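Local coordinates for tyrosine specific protein phosphatase (PDB 4AZ1) that probably removes phosphate groups from phosphotyrosine in proteins of Trypanosoma cruzi, at residues 103-108 and 131-136; 151-156 and 184-189; 60-65 and 111-116; 117-122 and 207-212; 161-164 and 169-172. One frame throughout, in Å; residues are numbered along the deposited sequence.

Contact 1 of 5, residues 103-108 and 131-136; sequences DFLAML and DRYWPE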
# COMPACT_ATOMS: atom_id res chain seq x y z
N ASP A 103 -1.93 1.63 5.08
CA ASP A 103 -1.99 2.29 6.39
C ASP A 103 -2.52 3.71 6.26
O ASP A 103 -3.34 4.18 7.06
CB ASP A 103 -0.60 2.35 7.01
CG ASP A 103 0.03 0.98 7.16
OD1 ASP A 103 0.37 0.36 6.11
OD2 ASP A 103 0.18 0.53 8.31
N PHE A 104 -2.03 4.42 5.25
CA PHE A 104 -2.37 5.82 5.08
C PHE A 104 -3.87 5.94 4.78
O PHE A 104 -4.59 6.72 5.42
CB PHE A 104 -1.53 6.41 3.95
CG PHE A 104 -1.78 7.88 3.68
CD1 PHE A 104 -1.38 8.85 4.59
CD2 PHE A 104 -2.38 8.28 2.50
CE1 PHE A 104 -1.59 10.21 4.32
CE2 PHE A 104 -2.61 9.63 2.22
CZ PHE A 104 -2.21 10.59 3.13
N LEU A 105 -4.33 5.13 3.84
CA LEU A 105 -5.74 5.17 3.43
C LEU A 105 -6.65 4.72 4.57
O LEU A 105 -7.75 5.27 4.77
CB LEU A 105 -5.98 4.30 2.19
CG LEU A 105 -5.23 4.74 0.92
CD1 LEU A 105 -5.61 3.89 -0.31
CD2 LEU A 105 -5.44 6.20 0.63
N ALA A 106 -6.19 3.72 5.33
CA ALA A 106 -6.97 3.23 6.46
C ALA A 106 -7.13 4.32 7.51
O ALA A 106 -8.19 4.45 8.14
CB ALA A 106 -6.30 2.01 7.07
N MET A 107 -6.06 5.08 7.71
CA MET A 107 -6.08 6.22 8.62
C MET A 107 -7.11 7.23 8.16
O MET A 107 -7.94 7.66 8.95
CB MET A 107 -4.70 6.87 8.72
CG MET A 107 -4.64 8.06 9.68
SD MET A 107 -5.07 9.65 8.89
CE MET A 107 -3.91 9.62 7.51
N LEU A 108 -7.05 7.61 6.88
CA LEU A 108 -7.99 8.58 6.33
C LEU A 108 -9.41 8.10 6.57
O LEU A 108 -10.30 8.89 6.92
CB LEU A 108 -7.79 8.73 4.82
CG LEU A 108 -6.50 9.38 4.37
CD1 LEU A 108 -6.50 9.51 2.86
CD2 LEU A 108 -6.39 10.75 5.06
N ASP A 131 4.51 8.72 -3.78
CA ASP A 131 3.91 7.61 -4.52
C ASP A 131 2.41 7.82 -4.63
O ASP A 131 1.75 8.19 -3.65
CB ASP A 131 4.21 6.28 -3.82
CG ASP A 131 5.67 5.86 -3.98
OD1 ASP A 131 6.02 5.28 -5.03
OD2 ASP A 131 6.47 6.10 -3.04
N ARG A 132 1.88 7.60 -5.83
CA ARG A 132 0.45 7.81 -6.09
C ARG A 132 -0.46 6.94 -5.21
O ARG A 132 -0.27 5.71 -5.09
CB ARG A 132 0.14 7.57 -7.57
CG ARG A 132 -1.33 7.82 -7.92
CD ARG A 132 -1.54 7.79 -9.43
NE ARG A 132 -0.97 6.57 -10.00
CZ ARG A 132 -1.58 5.39 -9.99
NH1 ARG A 132 -2.79 5.26 -9.45
NH2 ARG A 132 -0.98 4.32 -10.53
N TYR A 133 -1.46 7.57 -4.61
CA TYR A 133 -2.46 6.82 -3.86
C TYR A 133 -3.89 7.11 -4.33
O TYR A 133 -4.86 6.73 -3.66
CB TYR A 133 -2.29 7.05 -2.36
CG TYR A 133 -2.22 8.52 -1.99
CD1 TYR A 133 -3.37 9.26 -1.77
CD2 TYR A 133 -1.00 9.16 -1.83
CE1 TYR A 133 -3.32 10.60 -1.41
CE2 TYR A 133 -0.93 10.52 -1.47
CZ TYR A 133 -2.10 11.22 -1.27
OH TYR A 133 -2.05 12.55 -0.91
N TRP A 134 -4.02 7.79 -5.47
CA TRP A 134 -5.33 8.13 -6.03
C TRP A 134 -5.48 7.49 -7.40
O TRP A 134 -4.48 7.21 -8.05
CB TRP A 134 -5.48 9.65 -6.15
CG TRP A 134 -4.40 10.27 -6.99
CD1 TRP A 134 -4.39 10.41 -8.35
CD2 TRP A 134 -3.16 10.80 -6.52
NE1 TRP A 134 -3.22 11.01 -8.75
CE2 TRP A 134 -2.45 11.25 -7.65
CE3 TRP A 134 -2.58 10.94 -5.25
CZ2 TRP A 134 -1.18 11.85 -7.54
CZ3 TRP A 134 -1.32 11.53 -5.15
CH2 TRP A 134 -0.64 11.98 -6.29
N PRO A 135 -6.74 7.26 -7.84
CA PRO A 135 -6.93 6.67 -9.17
C PRO A 135 -6.52 7.67 -10.24
O PRO A 135 -6.76 8.87 -10.08
CB PRO A 135 -8.45 6.42 -9.26
CG PRO A 135 -9.01 6.69 -7.86
CD PRO A 135 -8.02 7.59 -7.18
N GLU A 136 -5.92 7.18 -11.32
CA GLU A 136 -5.56 8.04 -12.43
C GLU A 136 -6.80 8.36 -13.25
O GLU A 136 -7.63 7.46 -13.50
CB GLU A 136 -4.52 7.36 -13.33
CG GLU A 136 -3.10 7.35 -12.79
CD GLU A 136 -2.12 6.76 -13.81
OE1 GLU A 136 -2.38 5.64 -14.30
OE2 GLU A 136 -1.12 7.44 -14.12

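Contact 2 of 5, residues 151-156 and 184-189; sequences LTISED and HKFTQV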
# COMPACT_ATOMS: atom_id res chain seq x y z
N LEU A 151 -9.06 -1.74 1.17
CA LEU A 151 -9.83 -0.52 0.94
C LEU A 151 -9.88 -0.26 -0.55
O LEU A 151 -8.97 -0.64 -1.30
CB LEU A 151 -9.20 0.69 1.64
CG LEU A 151 -9.17 0.75 3.17
CD1 LEU A 151 -7.76 0.56 3.72
CD2 LEU A 151 -9.75 2.06 3.66
N THR A 152 -10.96 0.37 -0.99
CA THR A 152 -11.05 0.82 -2.37
C THR A 152 -11.14 2.33 -2.31
O THR A 152 -11.80 2.89 -1.43
CB THR A 152 -12.29 0.22 -3.05
OG1 THR A 152 -12.14 -1.21 -3.13
CG2 THR A 152 -12.48 0.79 -4.46
N ILE A 153 -10.45 3.00 -3.22
CA ILE A 153 -10.57 4.45 -3.34
C ILE A 153 -11.00 4.80 -4.78
O ILE A 153 -10.47 4.25 -5.76
CB ILE A 153 -9.28 5.18 -2.86
CG1 ILE A 153 -9.40 6.70 -3.02
CG2 ILE A 153 -8.07 4.65 -3.56
CD1 ILE A 153 -8.17 7.45 -2.42
N SER A 154 -11.99 5.68 -4.91
CA SER A 154 -12.63 5.91 -6.20
C SER A 154 -12.78 7.39 -6.47
O SER A 154 -12.82 8.21 -5.55
CB SER A 154 -14.02 5.28 -6.25
OG SER A 154 -14.02 3.97 -5.74
N GLU A 155 -12.90 7.73 -7.75
CA GLU A 155 -13.23 9.09 -8.14
C GLU A 155 -14.71 9.31 -7.83
O GLU A 155 -15.53 8.45 -8.12
CB GLU A 155 -12.94 9.32 -9.62
CG GLU A 155 -13.25 10.74 -10.08
CD GLU A 155 -12.62 11.10 -11.42
OE1 GLU A 155 -12.05 10.19 -12.08
OE2 GLU A 155 -12.70 12.30 -11.79
N ASP A 156 -15.04 10.44 -7.21
CA ASP A 156 -16.44 10.75 -6.91
C ASP A 156 -17.21 10.89 -8.23
O ASP A 156 -16.90 11.77 -9.04
CB ASP A 156 -16.53 12.03 -6.07
CG ASP A 156 -17.93 12.28 -5.50
OD1 ASP A 156 -18.95 12.05 -6.22
OD2 ASP A 156 -18.01 12.72 -4.33
N HIS A 184 -16.68 6.83 2.69
CA HIS A 184 -16.24 8.10 3.23
C HIS A 184 -15.68 8.98 2.12
O HIS A 184 -14.70 8.60 1.45
CB HIS A 184 -15.19 7.91 4.33
CG HIS A 184 -14.57 9.20 4.80
ND1 HIS A 184 -15.24 10.11 5.58
CD2 HIS A 184 -13.34 9.72 4.58
CE1 HIS A 184 -14.46 11.14 5.83
NE2 HIS A 184 -13.30 10.94 5.24
N LYS A 185 -16.29 10.15 1.93
CA LYS A 185 -15.82 11.11 0.93
C LYS A 185 -14.75 12.01 1.52
O LYS A 185 -14.82 12.38 2.69
CB LYS A 185 -16.98 11.97 0.44
CG LYS A 185 -18.07 11.19 -0.29
CD LYS A 185 -19.16 12.11 -0.80
CE LYS A 185 -20.17 11.32 -1.62
NZ LYS A 185 -21.19 12.21 -2.23
N PHE A 186 -13.75 12.35 0.71
CA PHE A 186 -12.77 13.35 1.11
C PHE A 186 -12.20 14.04 -0.13
O PHE A 186 -12.34 13.56 -1.26
CB PHE A 186 -11.67 12.74 2.00
CG PHE A 186 -10.61 11.96 1.25
CD1 PHE A 186 -10.83 10.65 0.86
CD2 PHE A 186 -9.39 12.56 0.94
CE1 PHE A 186 -9.85 9.93 0.17
CE2 PHE A 186 -8.40 11.85 0.25
CZ PHE A 186 -8.63 10.53 -0.12
N THR A 187 -11.59 15.20 0.10
CA THR A 187 -10.96 15.96 -0.98
C THR A 187 -9.44 15.92 -0.81
O THR A 187 -8.93 16.18 0.29
CB THR A 187 -11.49 17.41 -0.98
OG1 THR A 187 -12.92 17.41 -1.01
CG2 THR A 187 -10.97 18.18 -2.18
N GLN A 188 -8.72 15.54 -1.86
CA GLN A 188 -7.26 15.73 -1.89
C GLN A 188 -6.93 16.90 -2.81
O GLN A 188 -7.43 16.99 -3.93
CB GLN A 188 -6.50 14.47 -2.34
CG GLN A 188 -4.97 14.61 -2.23
CD GLN A 188 -4.26 14.34 -3.56
OE1 GLN A 188 -4.86 14.47 -4.64
NE2 GLN A 188 -2.99 13.95 -3.49
N VAL A 189 -6.08 17.81 -2.33
CA VAL A 189 -5.67 18.97 -3.11
C VAL A 189 -4.16 18.86 -3.30
O VAL A 189 -3.41 18.82 -2.33
CB VAL A 189 -6.02 20.28 -2.37
CG1 VAL A 189 -5.71 21.50 -3.25
CG2 VAL A 189 -7.50 20.30 -1.98

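Contact 3 of 5, residues 60-65 and 111-116; sequences TLYPQV and KKISLV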
# COMPACT_ATOMS: atom_id res chain seq x y z
N THR A 60 3.44 12.83 20.06
CA THR A 60 2.39 13.40 19.23
C THR A 60 2.13 12.55 17.98
O THR A 60 1.52 13.00 17.01
CB THR A 60 2.73 14.84 18.81
OG1 THR A 60 3.95 14.83 18.06
CG2 THR A 60 2.90 15.73 20.04
N LEU A 61 2.60 11.30 18.02
CA LEU A 61 2.44 10.39 16.89
C LEU A 61 0.96 10.21 16.53
O LEU A 61 0.14 9.94 17.40
CB LEU A 61 3.07 9.03 17.23
CG LEU A 61 2.97 7.96 16.14
CD1 LEU A 61 3.85 8.33 14.95
CD2 LEU A 61 3.38 6.62 16.69
N TYR A 62 0.62 10.39 15.26
CA TYR A 62 -0.77 10.27 14.83
C TYR A 62 -0.94 9.00 14.00
O TYR A 62 -0.09 8.69 13.16
CB TYR A 62 -1.21 11.51 14.03
CG TYR A 62 -2.71 11.57 13.77
CD1 TYR A 62 -3.58 12.09 14.73
CD2 TYR A 62 -3.26 11.10 12.58
CE1 TYR A 62 -4.96 12.15 14.50
CE2 TYR A 62 -4.62 11.16 12.34
CZ TYR A 62 -5.47 11.68 13.31
OH TYR A 62 -6.83 11.73 13.09
N PRO A 63 -2.05 8.28 14.20
CA PRO A 63 -3.19 8.61 15.07
C PRO A 63 -3.11 8.09 16.51
O PRO A 63 -4.12 8.15 17.20
CB PRO A 63 -4.35 7.90 14.37
CG PRO A 63 -3.71 6.65 13.86
CD PRO A 63 -2.32 7.08 13.39
N GLN A 64 -1.95 7.60 16.94
CA GLN A 64 -1.85 6.90 18.23
C GLN A 64 -2.21 7.74 19.46
O GLN A 64 -2.55 7.19 20.50
CB GLN A 64 -0.45 6.29 18.40
CG GLN A 64 -0.17 5.07 17.51
CD GLN A 64 0.07 5.42 16.04
OE1 GLN A 64 -0.06 6.58 15.62
NE2 GLN A 64 0.43 4.41 15.25
N VAL A 65 -2.13 9.06 19.34
CA VAL A 65 -2.40 9.94 20.48
C VAL A 65 -3.89 10.29 20.63
O VAL A 65 -4.28 10.91 21.62
CB VAL A 65 -1.56 11.22 20.40
CG1 VAL A 65 -0.09 10.87 20.52
CG2 VAL A 65 -1.83 11.97 19.10
N LYS A 111 -10.32 7.70 10.61
CA LYS A 111 -10.36 9.01 11.25
C LYS A 111 -11.32 9.98 10.57
O LYS A 111 -11.53 11.09 11.07
CB LYS A 111 -8.96 9.62 11.34
CG LYS A 111 -8.05 8.91 12.32
CD LYS A 111 -8.68 8.93 13.70
CE LYS A 111 -7.88 8.09 14.69
NZ LYS A 111 -8.36 8.30 16.11
N LYS A 112 -11.90 9.55 9.44
CA LYS A 112 -12.87 10.37 8.71
C LYS A 112 -12.24 11.71 8.29
O LYS A 112 -12.86 12.77 8.39
CB LYS A 112 -14.14 10.63 9.54
CG LYS A 112 -14.81 9.36 10.10
CD LYS A 112 -15.11 8.35 9.00
CE LYS A 112 -15.47 6.97 9.58
NZ LYS A 112 -15.41 5.90 8.55
N ILE A 113 -11.01 11.64 7.81
CA ILE A 113 -10.31 12.84 7.38
C ILE A 113 -11.04 13.46 6.18
O ILE A 113 -11.43 12.75 5.24
CB ILE A 113 -8.85 12.53 7.05
CG1 ILE A 113 -8.12 12.06 8.31
CG2 ILE A 113 -8.16 13.74 6.43
CD1 ILE A 113 -8.20 13.05 9.48
N SER A 114 -11.27 14.77 6.22
CA SER A 114 -12.04 15.43 5.17
C SER A 114 -11.16 16.11 4.11
O SER A 114 -11.59 16.29 2.96
CB SER A 114 -13.07 16.39 5.79
OG SER A 114 -13.43 17.43 4.90
N LEU A 115 -9.92 16.45 4.47
CA LEU A 115 -9.07 17.22 3.57
C LEU A 115 -7.61 16.80 3.67
O LEU A 115 -7.01 16.79 4.76
CB LEU A 115 -9.20 18.73 3.81
CG LEU A 115 -8.25 19.65 3.04
CD1 LEU A 115 -8.48 19.52 1.53
CD2 LEU A 115 -8.40 21.11 3.47
N VAL A 116 -7.05 16.43 2.52
CA VAL A 116 -5.66 16.07 2.40
C VAL A 116 -5.00 17.05 1.47
O VAL A 116 -5.47 17.26 0.34
CB VAL A 116 -5.51 14.66 1.78
CG1 VAL A 116 -4.02 14.40 1.43
CG2 VAL A 116 -6.02 13.61 2.76

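Contact 4 of 5, residues 117-122 and 207-212; sequences IMVTKL and EALLTN. With FMT (formic acid), chain G.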
# COMPACT_ATOMS: atom_id res chain seq x y z
N ILE A 117 -3.92 17.67 1.93
CA ILE A 117 -3.19 18.60 1.08
C ILE A 117 -1.81 18.04 0.81
O ILE A 117 -1.09 17.69 1.75
CB ILE A 117 -3.05 19.97 1.72
CG1 ILE A 117 -4.44 20.58 1.92
CG2 ILE A 117 -2.18 20.89 0.85
CD1 ILE A 117 -4.39 21.97 2.49
N MET A 118 -1.48 17.93 -0.47
CA MET A 118 -0.21 17.38 -0.91
C MET A 118 0.57 18.51 -1.58
O MET A 118 0.11 19.07 -2.58
CB MET A 118 -0.45 16.22 -1.90
CG MET A 118 0.83 15.65 -2.47
SD MET A 118 0.46 14.31 -3.62
CE MET A 118 2.11 14.01 -4.27
N VAL A 119 1.74 18.84 -1.02
CA VAL A 119 2.51 19.98 -1.51
C VAL A 119 3.82 19.54 -2.18
O VAL A 119 4.92 19.98 -1.82
CB VAL A 119 2.81 21.00 -0.36
CG1 VAL A 119 3.34 22.28 -0.93
CG2 VAL A 119 1.53 21.31 0.39
N THR A 120 3.71 18.65 -3.16
CA THR A 120 4.86 18.20 -3.92
C THR A 120 4.34 17.54 -5.19
O THR A 120 3.18 17.14 -5.25
CB THR A 120 5.70 17.15 -3.10
OG1 THR A 120 6.85 16.75 -3.86
CG2 THR A 120 4.86 15.90 -2.78
N LYS A 121 5.20 17.45 -6.21
CA LYS A 121 4.97 16.47 -7.27
C LYS A 121 5.45 15.10 -6.82
O LYS A 121 6.22 14.99 -5.85
CB LYS A 121 5.70 16.85 -8.56
CG LYS A 121 5.24 18.18 -9.15
CD LYS A 121 5.83 18.36 -10.53
CE LYS A 121 6.76 19.53 -10.55
NZ LYS A 121 6.94 19.98 -11.96
N LEU A 122 5.02 14.08 -7.55
CA LEU A 122 5.46 12.70 -7.33
C LEU A 122 6.97 12.60 -7.51
O LEU A 122 7.64 11.88 -6.77
CB LEU A 122 4.76 11.76 -8.33
CG LEU A 122 3.24 11.63 -8.14
CD1 LEU A 122 2.58 10.90 -9.35
CD2 LEU A 122 2.94 10.89 -6.83
N GLU A 207 -2.37 30.89 -0.83
CA GLU A 207 -3.63 31.46 -0.33
C GLU A 207 -4.84 30.57 -0.67
O GLU A 207 -5.76 30.42 0.14
CB GLU A 207 -3.84 32.87 -0.88
CG GLU A 207 -3.04 33.97 -0.15
CD GLU A 207 -3.60 34.32 1.23
OE1 GLU A 207 -4.56 33.66 1.69
OE2 GLU A 207 -3.07 35.26 1.87
N ALA A 208 -4.83 29.97 -1.86
CA ALA A 208 -5.92 29.12 -2.30
C ALA A 208 -5.96 27.86 -1.44
O ALA A 208 -7.03 27.41 -1.01
CB ALA A 208 -5.75 28.76 -3.77
N LEU A 209 -4.79 27.29 -1.18
CA LEU A 209 -4.69 26.15 -0.27
C LEU A 209 -5.25 26.47 1.11
O LEU A 209 -6.00 25.68 1.69
CB LEU A 209 -3.24 25.68 -0.14
CG LEU A 209 -2.57 24.97 -1.32
CD1 LEU A 209 -1.23 24.45 -0.88
CD2 LEU A 209 -3.44 23.83 -1.84
N LEU A 210 -4.90 27.65 1.64
CA LEU A 210 -5.36 28.03 2.97
C LEU A 210 -6.87 28.26 2.99
O LEU A 210 -7.52 28.04 4.01
CB LEU A 210 -4.60 29.26 3.47
CG LEU A 210 -3.09 29.02 3.61
CD1 LEU A 210 -2.38 30.30 3.98
CD2 LEU A 210 -2.83 27.96 4.67
N THR A 211 -7.41 28.71 1.86
CA THR A 211 -8.86 28.85 1.72
C THR A 211 -9.52 27.49 1.87
O THR A 211 -10.52 27.35 2.58
CB THR A 211 -9.24 29.52 0.40
OG1 THR A 211 -8.89 30.91 0.46
CG2 THR A 211 -10.74 29.40 0.14
N ASN A 212 -8.95 26.47 1.22
CA ASN A 212 -9.44 25.11 1.41
C ASN A 212 -9.42 24.71 2.88
O ASN A 212 -10.42 24.20 3.38
CB ASN A 212 -8.63 24.10 0.60
CG ASN A 212 -8.92 24.19 -0.88
OD1 ASN A 212 -8.01 24.11 -1.70
ND2 ASN A 212 -10.19 24.38 -1.22
C FMT G . 2.54 15.08 -10.30
O1 FMT G . 2.65 14.84 -9.10
O2 FMT G . 3.40 15.67 -10.96

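Contact 5 of 5, residues 161-164 and 169-172; sequences YEVE and ITRR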
# COMPACT_ATOMS: atom_id res chain seq x y z
N TYR A 161 -12.47 15.58 -11.19
CA TYR A 161 -11.20 16.19 -10.80
C TYR A 161 -11.14 17.60 -11.37
O TYR A 161 -11.55 17.82 -12.50
CB TYR A 161 -10.02 15.42 -11.39
CG TYR A 161 -9.64 14.12 -10.71
CD1 TYR A 161 -10.37 13.60 -9.65
CD2 TYR A 161 -8.53 13.40 -11.16
CE1 TYR A 161 -10.01 12.40 -9.04
CE2 TYR A 161 -8.15 12.20 -10.56
CZ TYR A 161 -8.90 11.70 -9.51
OH TYR A 161 -8.52 10.51 -8.92
N GLU A 162 -10.62 18.56 -10.59
CA GLU A 162 -10.48 19.93 -11.10
C GLU A 162 -9.00 20.30 -11.24
O GLU A 162 -8.21 20.06 -10.34
CB GLU A 162 -11.18 20.93 -10.17
CG GLU A 162 -12.67 20.65 -9.99
CD GLU A 162 -13.31 21.55 -8.94
OE1 GLU A 162 -12.60 22.41 -8.39
OE2 GLU A 162 -14.53 21.39 -8.68
N VAL A 163 -8.64 20.86 -12.39
CA VAL A 163 -7.25 21.26 -12.61
C VAL A 163 -7.20 22.77 -12.79
O VAL A 163 -7.88 23.31 -13.67
CB VAL A 163 -6.65 20.59 -13.85
CG1 VAL A 163 -5.15 20.86 -13.90
CG2 VAL A 163 -6.90 19.08 -13.82
N GLU A 164 -6.41 23.43 -11.96
CA GLU A 164 -6.26 24.88 -12.04
C GLU A 164 -4.84 25.17 -12.54
O GLU A 164 -3.88 25.07 -11.78
CB GLU A 164 -6.46 25.52 -10.66
CG GLU A 164 -7.69 25.04 -9.90
CD GLU A 164 -9.00 25.49 -10.53
OE1 GLU A 164 -8.98 26.49 -11.29
OE2 GLU A 164 -10.04 24.85 -10.28
N ILE A 169 -2.76 23.75 -9.20
CA ILE A 169 -3.44 23.00 -8.17
C ILE A 169 -4.38 22.01 -8.83
O ILE A 169 -5.05 22.34 -9.81
CB ILE A 169 -4.22 23.95 -7.21
CG1 ILE A 169 -3.24 24.64 -6.24
CG2 ILE A 169 -5.29 23.19 -6.44
CD1 ILE A 169 -3.89 25.77 -5.42
N THR A 170 -4.40 20.78 -8.32
CA THR A 170 -5.37 19.79 -8.78
C THR A 170 -6.22 19.39 -7.60
O THR A 170 -5.69 19.11 -6.52
CB THR A 170 -4.69 18.55 -9.40
OG1 THR A 170 -4.04 18.93 -10.62
CG2 THR A 170 -5.74 17.47 -9.76
N ARG A 171 -7.54 19.38 -7.79
CA ARG A 171 -8.46 18.95 -6.73
C ARG A 171 -9.11 17.64 -7.12
O ARG A 171 -9.73 17.55 -8.19
CB ARG A 171 -9.52 20.02 -6.45
CG ARG A 171 -8.91 21.32 -6.00
CD ARG A 171 -9.91 22.32 -5.41
NE ARG A 171 -9.15 23.38 -4.74
CZ ARG A 171 -8.82 24.54 -5.30
NH1 ARG A 171 -9.21 24.83 -6.54
NH2 ARG A 171 -8.10 25.42 -4.61
N ARG A 172 -8.97 16.64 -6.26
CA ARG A 172 -9.52 15.32 -6.51
C ARG A 172 -10.55 15.02 -5.43
O ARG A 172 -10.26 15.09 -4.24
CB ARG A 172 -8.40 14.27 -6.49
CG ARG A 172 -7.28 14.54 -7.50
CD ARG A 172 -6.22 13.44 -7.52
NE ARG A 172 -5.26 13.65 -8.60
CZ ARG A 172 -4.08 14.25 -8.47
NH1 ARG A 172 -3.68 14.71 -7.29
NH2 ARG A 172 -3.29 14.39 -9.53

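Contact 1 of 5, residues 103-108 and 131-136
Two first torsions set up the meeting of Phe104 and Tyr133. In Phe104 CG stands trans to the backbone N (chi1 -180°), which carries the ring off helix 101-110, while Tyr133 holds CG between its backbone N and carbonyl carbon (chi1 51°) and so turns a ring face to the helix. The result is a T-shaped stack: centroids 5.1 Å apart, planes at 64°. Its point of closest approach is Phe104 CE2 to Tyr133 CE1, 3.8 Å, with CE2 offset toward the rim of the tyrosine ring. Leu105 adds a looser touch, CD2 lying 4.4 Å from Tyr133 CD1. The far face of the tyrosine is also occupied, since Trp134 CE3 sits 3.8 Å above the plane of the Tyr133 ring, over its centre. Arg132 CG in turn packs on a face of the Trp134 ring, and Arg132 NH1 donates to Trp134 O at 2.9 Å. With Phe104 and Trp134 on opposite faces, the ring is probably restricted in tilt, and Tyr133 OH is hydrogen-bonded to Gln188 and His225. His225 opens the HC(X)5R signature, so the arrangement is that of the Tyr-Trp-Pro motif behind the phosphate-binding loop of protein tyrosine phosphatases.

Contact 2 of 5, residues 151-156 and 184-189
Lys185 reaches toward Asp156 with a straight chain, and its atoms can be followed outward against a single carboxylate oxygen. Lys185 CB lies 4.9 Å from Asp156 OD2, too far to touch. The gap narrows to 4.3 Å between Lys185 CG and Asp156 OD2. Contact begins at CD, 3.8 Å from OD2, and is tightest at CE, 3.7 Å from the same oxygen. NZ, at the tip, is again 3.8 Å from OD2, which makes a long salt bridge and no hydrogen bond. The nearly constant separation of the last three atoms shows that the lysine passes alongside the oxygen instead of pointing its ammonium at it. Asp156 has a second partner for its other oxygen, since OD1 accepts a hydrogen bond from the backbone N of Gly158.

The second meeting is apolar and buried. Ile153 extends fully, with CG1 trans to the backbone N (chi1 178°), and this sends CD1 to the ring edge of Phe186, 3.9 Å from CZ and close to the ring plane. The two side chains run at about a right angle. Leu176, on the intervening strand 169-177, touches Ile153, and Leu174 of that strand touches Phe186, while Leu108 of helix 101-110 and Val116 also pack on the phenylalanine.

Strands 151-164 and 184-191 are not neighbours in the sheet, and no hydrogen bond joins the two segments. What links them is therefore dispersion between Ile153 and Phe186 inside, and a weak, probably solvent-softened electrostatic attraction between Asp156 and Lys185 at the surface.

Contact 3 of 5, residues 60-65 and 111-116
Van der Waals contact accounts for what passes directly between Tyr62 and Lys111. The phenol oxygen of Tyr62 lies against the aliphatic part of the lysine, 3.2 Å from CG and 3.4 Å from CD of Lys111, and CB of Lys111 is 3.5 Å from the same OH. A bend at chi2 of Lys111 (-58°) folds the chain past the hydroxyl, after which CE comes to 3.5 Å from CB of Pro63. Ile113 CD1 is a looser neighbour, 4.1 Å from Tyr62 OH.

Within segment 60-65 the proline packs on the tyrosine ring. The peptide bond between Tyr62 and Pro63 is cis, and Pro63 CB lies 3.7 Å above the plane of the Tyr62 ring, over its centre. Lys111 thus meets a proline and a tyrosine that pack on each other, and Met107 of helix 101-110 touches the tyrosine as well.

Polar contacts lie beyond the pair. No hydrogen bond crosses between segments 60-65 and 111-116, but the ammonium of Lys111 bonds to Thr66 OG1, just past the first of them. Backbone geometry fixes the other end: Lys112 has positive phi (59°) and completes a Schellman motif. The chain thereby leaves helix 101-110 and enters strand 115-118, the return leg of a beta-alpha-beta crossover that began in strand 90-93, with strand 222-225 lying between the two.

Contact 4 of 5, residues 117-122 and 207-212
Strand 115-118 runs inside the central mixed sheet of the phosphatase domain, and helix 203-215 packs over it where Ile117 meets Leu209. The evidence is a small set of methyl contacts. Ile117 CG2 lies 4.1 Å from Leu209 CD1 and 4.2 Å from Leu209 CD2, so one methyl of the strand touches both branches of the leucine fork. Val119, two residues on and just beyond the strand, adds CG2 at 4.4 Å from Leu209 CD1. These methyl-to-methyl approaches are apolar and at ordinary distances, without any hydrogen bond between the segments. Chi1 of Ile117 (-63°) places CG1 trans to the carbonyl carbon, and its CD1 ends 4.1 Å from the backbone O of Leu209. Val189 of the neighbouring strand and Ile169 also touch Leu209, while Leu236 of helix 232-247 packs on Ile117.

Past the strand the chain changes character. Thr120 OG1 donates to Lys121 O at 2.7 Å, in the carbonyl plane and on a lone pair (C=O...donor angle 131°). Leu122 N then binds a formic acid molecule, probably from the crystallisation liquor, through a bond to its O1 of 2.9 Å (N-H...acceptor angle 157°), and Leu122 CG lies 3.4 Å from that oxygen. Gln190 NE2 is a further partner of the formic acid.

Glu124 OE2 accepts from Lys121 N and also lies within hydrogen-bonding reach of Thr120 OG1, and Arg232, the arginine of the HC(X)5R signature, reaches Thr120 weakly. The segment thus leads from the sheet core into the hairpin 123-124/127-128, the E-loop of protein tyrosine phosphatases.

Contact 5 of 5, residues 161-164 and 169-172
A beta hairpin joins strands 151-164 and 169-177, and this contact is its turn-proximal end, where Tyr161 to Glu164 face Ile169 to Arg172. The strand axes are 4.7 Å apart and run at 169°, close to antiparallel. Glu162 pairs with Arg171 through two bonds, Glu162 N to Arg171 O 2.8 Å and Arg171 N to Glu162 O 2.7 Å. Glu164 and Ile169 form the next hydrogen-bonded pair, with the non-hydrogen-bonded pair Val163 and Thr170 between them.

On the face of Glu162, Glu164, Ile169 and Arg171, a bend at chi2 brings Glu164 OE2 to the guanidinium edge, in plane, 3.8 Å from Arg171 NH1: a long salt bridge. Ile169 CG2 covers one face of that guanidinium, and Arg171 NH2 bonds Asn212.

At the other end Arg172 lays its aliphatic chain over the Tyr161 ring, CG 3.7 Å from the centroid and 5° off the normal, a CH-pi contact. The Arg172 guanidinium stands almost perpendicular to that ring (86°), held by Gln188, Gln190 and a cation-pi contact with Trp134. Tyr161 OH bonds Pro135 O. This is the turn end of an antiparallel hairpin, whose second strand is continued into the mixed sheet by strand 184-191.

The five contacts lie around one mixed sheet. Contacts 3 and 4 share strand 115-118, contacts 2 and 5 strand 151-164. Along the chain contact 3 closes before contacts 2, 4 and 5 open, and contact 1 before 2 and 5; segments of contacts 1 and 3 alternate. Contact 5 is nested within contact 2, and both within contact 4. Centres of contacts 1 and 2 are about 9 Å apart, of 4 and 5 about 10 Å, of 3 and 5 about 23 Å. Contacts 1 and 4 set helices 101-110 and 203-215 against the surroundings of the sheet, contact 2 bridges across strand 169-177 and contact 5 is pairing within the sheet, while Tyr133 of contact 1 bonds His225.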